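Local atomic coordinates of exoribonuclease II, mitochondrial (Candida glabrata, PDB entry 6F3H), a protein that degrades RNA from the 3' end as the exoribonuclease component of the mitochondrial RNA degradosome, probably using magnesium. Residues 406-410 with 697-701. The protein carries 1 engineered substitution. Sequence-based numbering, arbitrary orientation.
Engineered in segment 406-410: N409 (natural residue Asp). With MG (magnesium ion), chain E; nucleotides of chain C.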
ATOM      1  N   HIS A 406     -10.408   8.351 -14.358  1.00 59.19           N
ATOM      2  CA  HIS A 406      -9.271   9.137 -14.820  1.00 63.21           C
ATOM      3  C   HIS A 406      -8.506   8.453 -15.943  1.00 65.78           C
ATOM      4  O   HIS A 406      -8.383   8.994 -17.044  1.00 71.81           O
ATOM      5  CB  HIS A 406      -8.322   9.402 -13.658  1.00 68.44           C
ATOM      6  CG  HIS A 406      -8.948  10.164 -12.544  1.00 74.05           C
ATOM      7  ND1 HIS A 406      -9.748   9.563 -11.597  1.00 76.93           N
ATOM      8  CD2 HIS A 406      -8.914  11.480 -12.232  1.00 75.00           C
ATOM      9  CE1 HIS A 406     -10.169  10.475 -10.739  1.00 77.05           C
ATOM     10  NE2 HIS A 406      -9.678  11.646 -11.103  1.00 75.94           N
ATOM     11  N   GLU A 407      -7.990   7.264 -15.681  1.00 62.26           N
ATOM     12  CA  GLU A 407      -7.215   6.512 -16.647  1.00 58.14           C
ATOM     13  C   GLU A 407      -8.047   5.331 -17.096  1.00 62.51           C
ATOM     14  O   GLU A 407      -8.550   4.563 -16.268  1.00 68.01           O
ATOM     15  CB  GLU A 407      -5.895   6.011 -16.059  1.00 55.79           C
ATOM     16  CG  GLU A 407      -4.919   7.091 -15.628  1.00 62.32           C
ATOM     17  CD  GLU A 407      -4.629   7.070 -14.136  1.00 68.08           C
ATOM     18  OE1 GLU A 407      -3.444   7.245 -13.765  1.00 67.31           O
ATOM     19  OE2 GLU A 407      -5.574   6.856 -13.340  1.00 70.50           O
ATOM     20  N   ILE A 408      -8.181   5.188 -18.403  1.00 57.69           N
ATOM     21  CA  ILE A 408      -8.871   4.058 -19.005  1.00 53.54           C
ATOM     22  C   ILE A 408      -7.788   3.127 -19.523  1.00 51.64           C
ATOM     23  O   ILE A 408      -7.168   3.422 -20.546  1.00 58.71           O
ATOM     24  CB  ILE A 408      -9.813   4.510 -20.128  1.00 54.38           C
ATOM     25  CG1 ILE A 408     -10.428   5.863 -19.781  1.00 59.23           C
ATOM     26  CG2 ILE A 408     -10.914   3.495 -20.360  1.00 50.33           C
ATOM     27  CD1 ILE A 408     -11.228   5.867 -18.477  1.00 63.22           C
ATOM     28  N   ASN A 409      -7.582   1.991 -18.835  1.00 48.16           N
ATOM     29  CA  ASN A 409      -6.500   1.062 -19.130  1.00 41.36           C
ATOM     30  C   ASN A 409      -6.961  -0.150 -19.927  1.00 41.47           C
ATOM     31  O   ASN A 409      -6.126  -0.844 -20.515  1.00 47.59           O
ATOM     32  CB  ASN A 409      -5.872   0.504 -17.821  1.00 48.66           C
ATOM     33  CG  ASN A 409      -4.973   1.490 -17.078  1.00 51.65           C
ATOM     34  OD1 ASN A 409      -3.818   1.707 -17.453  1.00 52.84           O
ATOM     35  ND2 ASN A 409      -5.474   2.026 -15.981  1.00 54.08           N
ATOM     36  N   ASP A 410      -8.269  -0.386 -20.005  1.00 50.37           N
ATOM     37  CA  ASP A 410      -8.842  -1.669 -20.396  1.00 55.94           C
ATOM     38  C   ASP A 410     -10.018  -1.536 -21.361  1.00 55.63           C
ATOM     39  O   ASP A 410     -10.857  -0.648 -21.212  1.00 55.25           O
ATOM     40  CB  ASP A 410      -9.337  -2.371 -19.129  1.00 66.80           C
ATOM     41  CG  ASP A 410     -10.389  -1.534 -18.363  1.00 95.15           C
ATOM     42  OD1 ASP A 410     -10.350  -0.287 -18.468  1.00108.99           O
ATOM     43  OD2 ASP A 410     -11.198  -2.074 -17.579  1.00107.67           O
ATOM     44  N   THR A 697      -3.032  -5.438 -16.757  1.00 50.50           N
ATOM     45  CA  THR A 697      -4.234  -4.744 -17.169  1.00 40.10           C
ATOM     46  C   THR A 697      -4.234  -3.260 -16.856  1.00 42.38           C
ATOM     47  O   THR A 697      -5.109  -2.552 -17.360  1.00 42.15           O
ATOM     48  CB  THR A 697      -5.414  -5.388 -16.475  1.00 40.28           C
ATOM     49  OG1 THR A 697      -5.206  -5.342 -15.059  1.00 45.87           O
ATOM     50  CG2 THR A 697      -5.517  -6.821 -16.899  1.00 42.14           C
ATOM     51  N   SER A 698      -3.317  -2.766 -16.027  1.00 39.90           N
ATOM     52  CA  SER A 698      -3.337  -1.362 -15.609  1.00 39.96           C
ATOM     53  C   SER A 698      -1.959  -0.733 -15.678  1.00 50.52           C
ATOM     54  O   SER A 698      -1.422  -0.268 -14.680  1.00 54.66           O
ATOM     55  CB  SER A 698      -3.886  -1.255 -14.194  1.00 40.83           C
ATOM     56  OG  SER A 698      -4.890  -2.203 -14.029  1.00 51.79           O
ATOM     57  N   PRO A 699      -1.377  -0.649 -16.866  1.00 49.13           N
ATOM     58  CA  PRO A 699      -0.021  -0.105 -16.979  1.00 47.85           C
ATOM     59  C   PRO A 699       0.097   1.398 -16.726  1.00 52.58           C
ATOM     60  O   PRO A 699       1.228   1.885 -16.676  1.00 61.09           O
ATOM     61  CB  PRO A 699       0.374  -0.462 -18.416  1.00 47.34           C
ATOM     62  CG  PRO A 699      -0.912  -0.537 -19.149  1.00 45.27           C
ATOM     63  CD  PRO A 699      -1.928  -1.040 -18.172  1.00 45.27           C
HETATM   64  N   MSE A 700      -0.989   2.158 -16.582  1.00 49.13           N
HETATM   65  CA  MSE A 700      -0.847   3.617 -16.384  1.00 44.40           C
HETATM   66  C   MSE A 700      -0.974   4.038 -14.954  1.00 45.01           C
HETATM   67  O   MSE A 700      -0.913   5.223 -14.638  1.00 45.25           O
HETATM   68  CB  MSE A 700      -1.900   4.400 -17.128  1.00 50.89           C
HETATM   69  CG  MSE A 700      -1.840   4.359 -18.621  1.00 72.26           C
HETATM   70 SE   MSE A 700      -3.545   5.025 -19.354  1.00 95.15          SE
HETATM   71  CE  MSE A 700      -3.210   6.939 -19.368  1.00 94.53           C
ATOM     72  N   ARG A 701      -1.239   3.069 -14.102  1.00 42.45           N
ATOM     73  CA  ARG A 701      -1.546   3.353 -12.718  1.00 39.74           C
ATOM     74  C   ARG A 701      -0.917   2.342 -11.782  1.00 42.20           C
ATOM     75  O   ARG A 701      -1.061   2.491 -10.571  1.00 45.68           O
ATOM     76  CB  ARG A 701      -3.065   3.394 -12.511  1.00 40.88           C
ATOM     77  CG  ARG A 701      -3.749   2.056 -12.668  1.00 41.11           C
ATOM     78  CD  ARG A 701      -5.224   2.159 -12.315  1.00 40.81           C
ATOM     79  NE  ARG A 701      -5.935   0.899 -12.520  1.00 46.00           N
ATOM     80  CZ  ARG A 701      -6.077  -0.045 -11.597  1.00 48.95           C
ATOM     81  NH1 ARG A 701      -5.558   0.119 -10.396  1.00 53.99           N
ATOM     82  NH2 ARG A 701      -6.732  -1.161 -11.869  1.00 52.15           N
TER
HETATM   83 MG    MG E1001     -11.925   0.630 -17.121  1.00126.87          MG
ATOM     84  P     C C   6      -8.797   0.971 -14.850  1.00 42.51           P
ATOM     85  OP1   C C   6      -8.739   1.497 -16.220  1.00 45.20           O
ATOM     86  OP2   C C   6      -7.711   0.142 -14.301  1.00 45.92           O
ATOM     87  O5'   C C   6      -9.026   2.253 -13.963  1.00 49.05           O
ATOM     88  C5'   C C   6     -10.183   3.047 -14.175  1.00 47.85           C
ATOM     89  C4'   C C   6     -10.380   4.068 -13.079  1.00 48.21           C
ATOM     90  O4'   C C   6     -10.785   3.435 -11.835  1.00 48.33           O
ATOM     91  C3'   C C   6      -9.172   4.877 -12.665  1.00 47.48           C
ATOM     92  O3'   C C   6      -8.818   5.881 -13.591  1.00 53.56           O
ATOM     93  C2'   C C   6      -9.645   5.441 -11.352  1.00 49.16           C
ATOM     94  O2'   C C   6     -10.639   6.404 -11.619  1.00 54.05           O
ATOM     95  C1'   C C   6     -10.352   4.226 -10.755  1.00 48.04           C
ATOM     96  N1    C C   6      -9.454   3.446  -9.856  1.00 49.41           N
ATOM     97  C2    C C   6      -9.335   3.870  -8.510  1.00 57.09           C
ATOM     98  O2    C C   6      -9.989   4.835  -8.115  1.00 65.24           O
ATOM     99  N3    C C   6      -8.540   3.258  -7.610  1.00 50.61           N
ATOM    100  C4    C C   6      -7.838   2.225  -8.021  1.00 49.89           C
ATOM    101  N4    C C   6      -7.071   1.641  -7.095  1.00 51.39           N
ATOM    102  C5    C C   6      -7.922   1.757  -9.376  1.00 45.69           C
ATOM    103  C6    C C   6      -8.715   2.382 -10.256  1.00 44.87           C
ATOM    104  P     A C   5      -8.054  -4.261 -12.789  1.00 49.45           P
ATOM    105  OP1   A C   5      -7.368  -4.424 -14.091  1.00 42.98           O
ATOM    106  OP2   A C   5      -7.233  -4.076 -11.558  1.00 51.94           O
ATOM    107  O5'   A C   5      -8.985  -2.991 -12.924  1.00 49.46           O
ATOM    108  C5'   A C   5      -9.939  -2.943 -13.964  1.00 48.50           C
ATOM    109  C4'   A C   5     -10.981  -1.886 -13.734  1.00 45.38           C
ATOM    110  O4'   A C   5     -11.746  -2.194 -12.545  1.00 45.71           O
ATOM    111  C3'   A C   5     -10.473  -0.476 -13.496  1.00 42.09           C
ATOM    112  O3'   A C   5     -10.171   0.192 -14.699  1.00 43.52           O
ATOM    113  C2'   A C   5     -11.631   0.153 -12.748  1.00 44.79           C
ATOM    114  O2'   A C   5     -12.686   0.466 -13.646  1.00 45.04           O
ATOM    115  C1'   A C   5     -12.067  -1.010 -11.867  1.00 45.44           C
ATOM    116  N9    A C   5     -11.294  -1.003 -10.636  1.00 54.27           N
ATOM    117  C8    A C   5     -10.132  -1.668 -10.328  1.00 58.47           C
ATOM    118  N7    A C   5      -9.670  -1.396  -9.134  1.00 55.41           N
ATOM    119  C5    A C   5     -10.593  -0.480  -8.665  1.00 59.17           C
ATOM    120  C6    A C   5     -10.693   0.200  -7.451  1.00 67.51           C
ATOM    121  N6    A C   5      -9.808   0.056  -6.456  1.00 73.12           N
ATOM    122  N1    A C   5     -11.750   1.039  -7.315  1.00 67.13           N
ATOM    123  C2    A C   5     -12.633   1.176  -8.321  1.00 66.33           C
ATOM    124  N3    A C   5     -12.655   0.587  -9.515  1.00 62.88           N
ATOM    125  C4    A C   5     -11.592  -0.223  -9.591  1.00 60.44           C
TER
HETATM  126  O   HOH W   1     -12.530  -1.235 -17.236  1.00117.75           O
HETATM  127  O   HOH W   2     -11.212   0.433 -18.955  1.00123.47           O
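N409, an engineered residue that is Asp in the natural protein, meets the turn at M700. The backbone N of M700 donates to N409 OD1 at 3.0 Å, tilted 22° from the carbonyl plane. With CG anti to its own carbonyl carbon (chi1 -75°), the N409 amide reaches across S698 CA to M700. P699 CD and M700 CB also pack on OD1. The other end of the amide, ND2, gives a weak bond to OP1 of nucleotide C6 of chain C. The backbone N of N409 donates to the same OP1 at 2.9 Å.

From 697-701, R701 grips this phosphate. Its chain runs extended from CG to NE, and NE donates to OP2 of this nucleotide at 2.6 Å. NH2 also bonds this OP2 and, weakly, OP2 of the adenosine nucleotide before it in chain C. S698 CB lies over one face of the guanidinium and C5 of the cytosine over the opposite face, both offset toward the rim, C5 nearest NH1.

This is the RNB-domain active site, with the phosphate between the two nucleotides held beside the magnesium. D410 OD1 binds the magnesium at 2.3 Å, and D401 is a second protein ligand of the metal. At the 3' end, E407 N donates to C6 O3' at 2.6 Å, and this hydroxyl donates to E407 O. T697 OG1 donates to OP1 of the adenosine nucleotide at 2.5 Å.

Further out, E407 CG packs on the selenomethionine methyl of M700, CE. T460 hydrogen-bonds E407 OE1, and D705 of helix 703-716 accepts from the backbone N of S698.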